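ActII protein (Streptomyces coelicolor, PDB 2OPT) acts as a TetR-family transcriptional repressor that probably binds cis-regulatory DNA and also forms complexes with actinorhodin or its biosynthetic precursor (S)-DNPA. Local coordinates at residues T7-R10 / I11-A15; L27-R30 / R31-Q34; G48-D51 / E52-L56. All coordinates share one frame; numbering follows the deposited sequence. Where two conformers were deposited one is given.

Interaction 1. Residues T7-R10 / I11-A15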
ATOM      1  N   THR A   7      -0.826  -7.010  34.361  1.00 35.74           N
ATOM      2  CA  THR A   7      -0.673  -8.144  33.420  1.00 33.17           C
ATOM      3  C   THR A   7      -0.404  -7.521  32.044  1.00 33.47           C
ATOM      4  O   THR A   7      -0.679  -6.332  31.800  1.00 33.94           O
ATOM      5  CB  THR A   7      -1.959  -8.985  33.306  1.00 34.05           C
ATOM      6  OG1 THR A   7      -3.019  -8.148  32.839  1.00 30.82           O
ATOM      7  CG2 THR A   7      -2.396  -9.584  34.653  1.00 33.15           C
ATOM      8  N   GLN A   8       0.147  -8.308  31.151  1.00 32.62           N
ATOM      9  CA  GLN A   8       0.364  -7.877  29.779  1.00 32.41           C
ATOM     10  C   GLN A   8      -0.985  -7.421  29.181  1.00 30.60           C
ATOM     11  O   GLN A   8      -1.069  -6.376  28.564  1.00 29.37           O
ATOM     12  CB  GLN A   8       0.881  -9.041  28.985  1.00 31.84           C
ATOM     13  CG  GLN A   8       1.240  -8.639  27.587  1.00 35.50           C
ATOM     14  CD  GLN A   8       1.722  -9.802  26.794  1.00 40.23           C
ATOM     15  OE1 GLN A   8       0.969 -10.378  26.002  1.00 43.65           O
ATOM     16  NE2 GLN A   8       2.974 -10.182  27.012  1.00 39.39           N
ATOM     17  N   ASP A   9      -2.037  -8.206  29.366  1.00 30.96           N
ATOM     18  CA  ASP A   9      -3.322  -7.856  28.750  1.00 32.22           C
ATOM     19  C   ASP A   9      -3.850  -6.510  29.212  1.00 31.36           C
ATOM     20  O   ASP A   9      -4.438  -5.784  28.403  1.00 32.52           O
ATOM     21  CB  ASP A   9      -4.406  -8.928  28.975  1.00 33.92           C
ATOM     22  CG  ASP A   9      -5.726  -8.634  28.157  1.00 37.20           C
ATOM     23  OD1 ASP A   9      -5.658  -8.428  26.886  1.00 36.94           O
ATOM     24  OD2 ASP A   9      -6.828  -8.611  28.808  1.00 41.92           O
ATOM     25  N   ARG A  10      -3.716  -6.190  30.502  1.00 30.12           N
ATOM     26  CA  ARG A  10      -4.365  -4.964  31.037  1.00 29.76           C
ATOM     27  C   ARG A  10      -3.583  -3.805  30.442  1.00 28.15           C
ATOM     28  O   ARG A  10      -4.099  -2.753  30.102  1.00 26.86           O
ATOM     29  CB  ARG A  10      -4.261  -4.927  32.570  1.00 29.53           C
ATOM     30  CG  ARG A  10      -4.502  -3.552  33.208  1.00 34.08           C
ATOM     31  CD  ARG A  10      -5.860  -2.973  32.842  1.00 35.45           C
ATOM     32  NE  ARG A  10      -6.951  -3.845  33.301  1.00 41.03           N
ATOM     33  CZ  ARG A  10      -8.156  -3.905  32.727  1.00 42.79           C
ATOM     34  NH1 ARG A  10      -9.104  -4.712  33.229  1.00 41.48           N
ATOM     35  NH2 ARG A  10      -8.405  -3.155  31.657  1.00 41.21           N
ATOM     36  N   ILE A  11      -2.304  -3.998  30.361  1.00 25.16           N
ATOM     37  CA  ILE A  11      -1.458  -2.977  29.783  1.00 26.85           C
ATOM     38  C   ILE A  11      -1.826  -2.672  28.318  1.00 26.02           C
ATOM     39  O   ILE A  11      -1.894  -1.521  27.909  1.00 25.29           O
ATOM     40  CB  ILE A  11       0.039  -3.411  29.827  1.00 26.83           C
ATOM     41  CG1 ILE A  11       0.593  -3.526  31.286  1.00 26.96           C
ATOM     42  CG2 ILE A  11       0.948  -2.410  28.963  1.00 29.68           C
ATOM     43  CD1 ILE A  11       2.078  -4.262  31.339  1.00 26.67           C
ATOM     44  N   VAL A  12      -1.947  -3.718  27.513  1.00 26.74           N
ATOM     45  CA  VAL A  12      -2.250  -3.559  26.082  1.00 25.80           C
ATOM     46  C   VAL A  12      -3.616  -2.978  25.844  1.00 26.68           C
ATOM     47  O   VAL A  12      -3.799  -2.167  24.945  1.00 26.52           O
ATOM     48  CB  VAL A  12      -1.959  -4.909  25.312  1.00 28.24           C
ATOM     49  CG1 VAL A  12      -2.288  -4.781  23.826  1.00 29.26           C
ATOM     50  CG2 VAL A  12      -0.489  -5.189  25.443  1.00 23.81           C
ATOM     51  N   VAL A  13      -4.597  -3.392  26.641  1.00 24.80           N
ATOM     52  CA  VAL A  13      -5.903  -2.904  26.479  1.00 26.78           C
ATOM     53  C   VAL A  13      -5.906  -1.382  26.751  1.00 27.38           C
ATOM     54  O   VAL A  13      -6.539  -0.648  26.038  1.00 27.89           O
ATOM     55  CB  VAL A  13      -6.853  -3.612  27.489  1.00 27.31           C
ATOM     56  CG1 VAL A  13      -8.227  -2.826  27.675  1.00 32.59           C
ATOM     57  CG2 VAL A  13      -7.117  -5.045  27.072  1.00 28.65           C
ATOM     58  N   THR A  14      -5.226  -0.954  27.825  1.00 27.33           N
ATOM     59  CA  THR A  14      -5.101   0.455  28.186  1.00 26.92           C
ATOM     60  C   THR A  14      -4.445   1.218  27.060  1.00 25.35           C
ATOM     61  O   THR A  14      -4.900   2.275  26.693  1.00 24.73           O
ATOM     62  CB  THR A  14      -4.253   0.560  29.488  1.00 28.57           C
ATOM     63  OG1 THR A  14      -4.960  -0.131  30.533  1.00 28.36           O
ATOM     64  CG2 THR A  14      -4.028   2.018  29.916  1.00 31.25           C
ATOM     65  N   ALA A  15      -3.354   0.671  26.514  1.00 21.83           N
ATOM     66  CA  ALA A  15      -2.692   1.288  25.385  1.00 23.30           C
ATOM     67  C   ALA A  15      -3.581   1.476  24.147  1.00 24.24           C
ATOM     68  O   ALA A  15      -3.598   2.561  23.521  1.00 26.90           O
ATOM     69  CB  ALA A  15      -1.430   0.459  25.014  1.00 19.42           C
TER
HETATM   70  O   HOH W   1      -7.920  -0.538  31.073  1.00 35.92           O
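Arg-10 and Thr-14 meet one turn apart near the start of helix 8-22, through a backbone carbonyl, a hydroxyl and a bridging water. Thr-14 OG1 donates to Arg-10 O at 2.8 Å, and Thr-14 N donates to the same oxygen at 3.1 Å. Both donors belong to Thr-14 and reach the oxygen from opposite faces of the carbonyl plane, so one residue grips it twice. With OG1 beside its own backbone N and anti to the carbonyl carbon (chi1 -62°), the hydroxyl is turned back toward the preceding turn. Traced outward, the Arg-10 side chain starts at CB and CG beside the next amide, CG lying 3.6 Å from Ile-11 N. Bends at chi2 (57°) and chi3 (61°) turn the chain along the helix toward Thr-14. Arg-10 CD consequently passes 3.8 Å from Thr-14 OG1, where the two side chains cross at about a right angle. At the tip, Arg-10 NH2 approaches Val-13 CG1 to 4.0 Å, the methyl sitting oblique to the guanidinium. Arg-10 NH2 also makes a weak bond of 2.7 Å to a water, and that water donates to Thr-14 OG1 at 3.0 Å. At the helix start, Thr-7 is the N-cap: its OG1 accepts from Arg-10 N at 3.1 Å. Elsewhere on the same turns, Ile-11 packs on Leu-43 of helix 40-47 and Val-12 on Ile-60 of helix 50-61. The chemistry implies a hydroxyl used in both senses, donor to the main chain and acceptor from water, with the water linking it, weakly on the arginine side, to the exposed Arg-10 guanidinium.

Interaction 2. Residues L27-R30 / R31-Q34; sequences LSMR and RLAQ
Helix 29-36, the first helix of the predicted helix-turn-helix motif (residues 28-47), begins with an N-cap in which Ser-28 OG accepts from Arg-31 N at 3.0 Å. The bond is fairly straight, with an N-H...O angle of 159°. Ser-28 OG reaches the N-H by standing between the backbone N and the carbonyl carbon (chi1 63°), the crowded position for this side chain, which also brings OG to 3.3 Å from Arg-31 CB. Regular helical bonding follows: Ser-28 O accepts from Leu-32 N, and Met-29 O from Ala-33 N at 2.8 Å. The rest of Arg-31 leads away from the cap, and its charge has two partners, NH1 in a salt bridge with Glu-22 and NE in one with Glu-35. On the inward face, Leu-32 receives apolar atoms from both residues flanking the cap. Leu-27, just before it, places CD1 4.4 Å from Leu-32 CB, and its side chain also packs on Leu-19 of helix 8-22. The Met-29 side chain touches Leu-43 and Val-47 of helix 40-47, the second helix of the motif; within the turn, its terminal methyl CE comes to 4.3 Å from Leu-32 CD2.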
ATOM      1  N   LEU A  27       0.452   8.073  22.366  1.00 38.07           N
ATOM      2  CA  LEU A  27       0.793   6.823  23.041  1.00 34.66           C
ATOM      3  C   LEU A  27       2.298   6.708  23.243  1.00 37.32           C
ATOM      4  O   LEU A  27       2.987   6.161  22.384  1.00 38.84           O
ATOM      5  CB  LEU A  27       0.237   5.610  22.281  1.00 34.00           C
ATOM      6  CG  LEU A  27       0.534   4.226  22.894  1.00 31.27           C
ATOM      7  CD1 LEU A  27      -0.003   4.119  24.284  1.00 30.57           C
ATOM      8  CD2 LEU A  27      -0.051   3.123  21.997  1.00 30.31           C
ATOM      9  N   SER A  28       2.794   7.236  24.373  1.00 37.17           N
ATOM     10  CA  SER A  28       4.192   7.128  24.770  1.00 39.40           C
ATOM     11  C   SER A  28       4.216   6.187  25.945  1.00 38.33           C
ATOM     12  O   SER A  28       3.191   5.983  26.591  1.00 36.62           O
ATOM     13  CB  SER A  28       4.742   8.493  25.198  1.00 40.93           C
ATOM     14  OG  SER A  28       4.049   8.946  26.334  1.00 42.03           O
ATOM     15  N   MET A  29       5.372   5.620  26.252  1.00 39.33           N
ATOM     16  CA  MET A  29       5.476   4.720  27.450  1.00 38.01           C
ATOM     17  C   MET A  29       5.160   5.476  28.752  1.00 38.33           C
ATOM     18  O   MET A  29       4.513   4.950  29.688  1.00 37.58           O
ATOM     19  CB  MET A  29       6.873   4.083  27.494  1.00 39.56           C
ATOM     20  CG  MET A  29       7.095   3.115  26.329  1.00 39.76           C
ATOM     21  SD  MET A  29       5.684   2.025  25.938  1.00 40.19           S
ATOM     22  CE  MET A  29       5.945   0.698  27.106  1.00 38.59           C
ATOM     23  N   ARG A  30       5.569   6.726  28.786  1.00 39.66           N
ATOM     24  CA  ARG A  30       5.289   7.558  29.936  0.60 41.13           C
ATOM     25  C   ARG A  30       3.790   7.782  30.142  1.00 39.89           C
ATOM     26  O   ARG A  30       3.305   7.684  31.280  1.00 39.67           O
ATOM     27  CB  ARG A  30       6.033   8.878  29.821  0.60 43.41           C
ATOM     28  CG  ARG A  30       6.044   9.680  31.085  0.60 47.54           C
ATOM     29  CD  ARG A  30       7.090  10.786  30.980  0.60 52.92           C
ATOM     30  NE  ARG A  30       8.458  10.239  30.998  0.60 53.45           N
ATOM     31  CZ  ARG A  30       9.146   9.963  32.102  0.60 53.63           C
ATOM     32  NH1 ARG A  30      10.383   9.471  31.998  0.60 53.27           N
ATOM     33  NH2 ARG A  30       8.599  10.177  33.305  0.60 53.68           N
ATOM     34  N   ARG A  31       3.067   8.074  29.058  1.00 38.93           N
ATOM     35  CA  ARG A  31       1.629   8.284  29.137  1.00 38.28           C
ATOM     36  C   ARG A  31       0.974   6.995  29.598  1.00 37.04           C
ATOM     37  O   ARG A  31       0.043   6.999  30.413  1.00 37.75           O
ATOM     38  CB  ARG A  31       1.080   8.667  27.760  1.00 38.49           C
ATOM     39  CG  ARG A  31      -0.495   8.690  27.691  1.00 38.17           C
ATOM     40  CD  ARG A  31      -1.109   9.596  28.751  1.00 45.26           C
ATOM     41  NE  ARG A  31      -2.572   9.506  28.815  1.00 45.47           N
ATOM     42  CZ  ARG A  31      -3.375  10.017  27.896  1.00 45.56           C
ATOM     43  NH1 ARG A  31      -2.861  10.642  26.811  1.00 46.62           N
ATOM     44  NH2 ARG A  31      -4.679   9.891  28.052  1.00 43.84           N
ATOM     45  N   LEU A  32       1.476   5.877  29.071  1.00 34.15           N
ATOM     46  CA  LEU A  32       0.927   4.570  29.367  1.00 31.54           C
ATOM     47  C   LEU A  32       1.139   4.235  30.833  1.00 32.02           C
ATOM     48  O   LEU A  32       0.199   3.819  31.530  1.00 31.98           O
ATOM     49  CB  LEU A  32       1.522   3.500  28.404  1.00 30.70           C
ATOM     50  CG  LEU A  32       1.036   2.052  28.538  1.00 29.12           C
ATOM     51  CD1 LEU A  32      -0.551   1.885  28.556  1.00 24.41           C
ATOM     52  CD2 LEU A  32       1.678   1.190  27.498  1.00 27.12           C
ATOM     53  N   ALA A  33       2.334   4.507  31.349  1.00 34.07           N
ATOM     54  CA  ALA A  33       2.590   4.264  32.766  1.00 35.09           C
ATOM     55  C   ALA A  33       1.719   5.143  33.661  1.00 37.66           C
ATOM     56  O   ALA A  33       1.223   4.699  34.710  1.00 39.42           O
ATOM     57  CB  ALA A  33       4.048   4.470  33.066  1.00 36.57           C
ATOM     58  N   GLN A  34       1.551   6.401  33.272  1.00 39.61           N
ATOM     59  CA  GLN A  34       0.661   7.336  33.956  1.00 41.99           C
ATOM     60  C   GLN A  34      -0.767   6.799  34.015  1.00 40.51           C
ATOM     61  O   GLN A  34      -1.412   6.783  35.070  1.00 41.92           O
ATOM     62  CB  GLN A  34       0.681   8.634  33.178  1.00 43.35           C
ATOM     63  CG  GLN A  34      -0.336   9.659  33.656  1.00 50.78           C
ATOM     64  CD  GLN A  34      -0.296  10.990  32.866  1.00 52.45           C
ATOM     65  OE1 GLN A  34       0.556  11.837  33.127  1.00 63.66           O
ATOM     66  NE2 GLN A  34      -1.261  11.197  31.967  1.00 54.94           N
TER

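Interaction 3. Residues G48-D51 / E52-L56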
ATOM      1  N   GLY A  48       8.182  -4.315  27.276  1.00 39.04           N
ATOM      2  CA  GLY A  48       9.374  -3.855  26.542  1.00 39.79           C
ATOM      3  C   GLY A  48       9.271  -2.383  26.179  1.00 39.47           C
ATOM      4  O   GLY A  48       8.575  -1.635  26.859  1.00 38.99           O
ATOM      5  N   ASN A  49       9.961  -1.974  25.109  1.00 39.95           N
ATOM      6  CA  ASN A  49       9.965  -0.591  24.619  1.00 38.55           C
ATOM      7  C   ASN A  49       8.730  -0.249  23.803  1.00 37.67           C
ATOM      8  O   ASN A  49       7.795  -1.056  23.694  1.00 35.27           O
ATOM      9  CB  ASN A  49      11.249  -0.318  23.824  1.00 41.06           C
ATOM     10  CG  ASN A  49      11.346  -1.148  22.581  1.00 41.55           C
ATOM     11  OD1 ASN A  49      10.355  -1.419  21.921  1.00 41.47           O
ATOM     12  ND2 ASN A  49      12.548  -1.572  22.253  1.00 46.37           N
ATOM     13  N   ARG A  50       8.679   0.967  23.256  1.00 37.77           N
ATOM     14  CA  ARG A  50       7.446   1.415  22.594  1.00 36.52           C
ATOM     15  C   ARG A  50       7.197   0.572  21.361  1.00 35.82           C
ATOM     16  O   ARG A  50       6.079   0.199  21.071  1.00 34.92           O
ATOM     17  CB  ARG A  50       7.534   2.893  22.193  1.00 38.94           C
ATOM     18  CG  ARG A  50       6.208   3.445  21.724  1.00 37.96           C
ATOM     19  CD  ARG A  50       6.358   4.915  21.437  1.00 41.19           C
ATOM     20  NE  ARG A  50       5.097   5.487  20.966  1.00 39.28           N
ATOM     21  CZ  ARG A  50       4.856   5.759  19.690  1.00 39.19           C
ATOM     22  NH1 ARG A  50       5.761   5.496  18.735  1.00 35.18           N
ATOM     23  NH2 ARG A  50       3.714   6.283  19.376  1.00 38.23           N
ATOM     24  N   ASP A  51       8.257   0.219  20.648  1.00 35.26           N
ATOM     25  CA  ASP A  51       8.063  -0.616  19.474  1.00 35.96           C
ATOM     26  C   ASP A  51       7.493  -1.987  19.773  1.00 33.15           C
ATOM     27  O   ASP A  51       6.698  -2.509  19.016  1.00 35.33           O
ATOM     28  CB  ASP A  51       9.386  -0.716  18.717  1.00 37.89           C
ATOM     29  CG  ASP A  51       9.743   0.612  18.047  1.00 45.71           C
ATOM     30  OD1 ASP A  51       8.793   1.414  17.765  1.00 49.00           O
ATOM     31  OD2 ASP A  51      10.948   0.842  17.765  1.00 51.16           O
ATOM     32  N   GLU A  52       7.890  -2.590  20.866  1.00 31.72           N
ATOM     33  CA  GLU A  52       7.387  -3.915  21.229  1.00 30.26           C
ATOM     34  C   GLU A  52       5.953  -3.790  21.668  1.00 29.62           C
ATOM     35  O   GLU A  52       5.146  -4.667  21.435  1.00 30.34           O
ATOM     36  CB  GLU A  52       8.227  -4.433  22.366  1.00 31.60           C
ATOM     37  CG  GLU A  52       9.677  -4.680  21.777  1.00 33.89           C
ATOM     38  CD  GLU A  52      10.815  -4.870  22.792  1.00 45.66           C
ATOM     39  OE1 GLU A  52      10.754  -4.330  23.911  1.00 49.18           O
ATOM     40  OE2 GLU A  52      11.835  -5.535  22.433  1.00 50.51           O
ATOM     41  N   LEU A  53       5.663  -2.700  22.345  1.00 28.55           N
ATOM     42  CA  LEU A  53       4.284  -2.433  22.807  1.00 28.13           C
ATOM     43  C   LEU A  53       3.343  -2.380  21.607  1.00 27.96           C
ATOM     44  O   LEU A  53       2.263  -2.973  21.612  1.00 31.06           O
ATOM     45  CB  LEU A  53       4.298  -1.121  23.572  1.00 27.72           C
ATOM     46  CG  LEU A  53       2.948  -0.639  24.166  1.00 27.23           C
ATOM     47  CD1 LEU A  53       2.231   0.039  23.072  1.00 28.10           C
ATOM     48  CD2 LEU A  53       2.116  -1.778  24.808  1.00 29.02           C
ATOM     49  N   LEU A  54       3.711  -1.605  20.601  1.00 28.75           N
ATOM     50  CA  LEU A  54       2.919  -1.476  19.395  1.00 28.75           C
ATOM     51  C   LEU A  54       2.724  -2.835  18.690  1.00 28.76           C
ATOM     52  O   LEU A  54       1.669  -3.075  18.134  1.00 29.30           O
ATOM     53  CB  LEU A  54       3.563  -0.439  18.454  1.00 31.56           C
ATOM     54  CG  LEU A  54       3.446   1.015  18.949  1.00 31.74           C
ATOM     55  CD1 LEU A  54       4.120   1.924  17.944  1.00 34.24           C
ATOM     56  CD2 LEU A  54       1.970   1.419  19.185  1.00 31.92           C
ATOM     57  N   ASP A  55       3.733  -3.716  18.701  1.00 29.69           N
ATOM     58  CA  ASP A  55       3.588  -5.074  18.128  1.00 28.49           C
ATOM     59  C   ASP A  55       2.437  -5.741  18.861  1.00 27.87           C
ATOM     60  O   ASP A  55       1.647  -6.502  18.273  1.00 27.21           O
ATOM     61  CB  ASP A  55       4.851  -5.923  18.383  1.00 28.96           C
ATOM     62  CG  ASP A  55       6.059  -5.529  17.501  1.00 33.78           C
ATOM     63  OD1 ASP A  55       5.864  -4.964  16.421  1.00 34.47           O
ATOM     64  OD2 ASP A  55       7.222  -5.891  17.849  1.00 39.98           O
ATOM     65  N   LEU A  56       2.335  -5.489  20.170  1.00 27.11           N
ATOM     66  CA  LEU A  56       1.312  -6.160  20.977  1.00 26.31           C
ATOM     67  C   LEU A  56      -0.097  -5.613  20.743  1.00 26.99           C
ATOM     68  O   LEU A  56      -1.091  -6.359  20.826  1.00 26.74           O
ATOM     69  CB  LEU A  56       1.685  -6.072  22.463  1.00 26.51           C
ATOM     70  CG  LEU A  56       2.910  -6.855  22.967  1.00 27.11           C
ATOM     71  CD1 LEU A  56       3.150  -6.508  24.436  1.00 29.97           C
ATOM     72  CD2 LEU A  56       2.741  -8.330  22.820  1.00 28.10           C
TER
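Two first torsions bring Asn-49 and Glu-52 together: Asn-49 CG stands between its backbone N and carbonyl carbon (chi1 64°), while Glu-52 CG lies anti to its own carbonyl carbon (chi1 -67°). The result is a capping box at the start of helix 50-61. Asn-49 OD1 accepts from Glu-52 N at 2.9 Å, and in return Glu-52 OE1 accepts from Asn-49 N at 2.8 Å, met on its anti side and somewhat out of the carboxylate plane. The amide and carboxylate are stacked, their planes 20° apart. Glu-52 OE1 also lies 3.0 Å from Gly-48 CA, where positive phi suits glycine and a beta carbon would collide with this oxygen. Replacing Glu-52 by an alanine would probably strip the N-H of Asn-49 of its carboxylate acceptor and leave the Asn-49 amide without the flat group stacked on it. One turn on, Leu-54 CD1 sits above one face of the Arg-50 guanidinium, offset toward its rim, 4.0 Å from Arg-50 NH1, while Arg-50 NE hydrogen-bonds to Leu-27 O, before helix 29-36. Asp-55 forms a salt bridge with Arg-103, which lies between helices 96-100 and 108-123, and Leu-53 and Leu-56 pack on Val-47 of helix 40-47.

Interactions 1, 2 and 3 lie near the starts of three helices of the N-terminal TetR-family region, each with an N-cap, and their centres are 11 to 12 Å apart. Leu-32 of interaction 2 inserts CD1 against helix 8-22, 3.7 Å from Thr-14 CG2. Val-12 CG1 of interaction 1 reaches 3.6 Å from Leu-56 O of interaction 3. Between interactions 2 and 3 the tie is polar as well, with Leu-27 O and Arg-50 NE 2.6 Å apart, while Met-29 CE packs 3.5 Å from Gly-48 O. Mutual packing thus sets helices 8-22 and 50-61 against the predicted DNA-binding motif that interaction 2 opens.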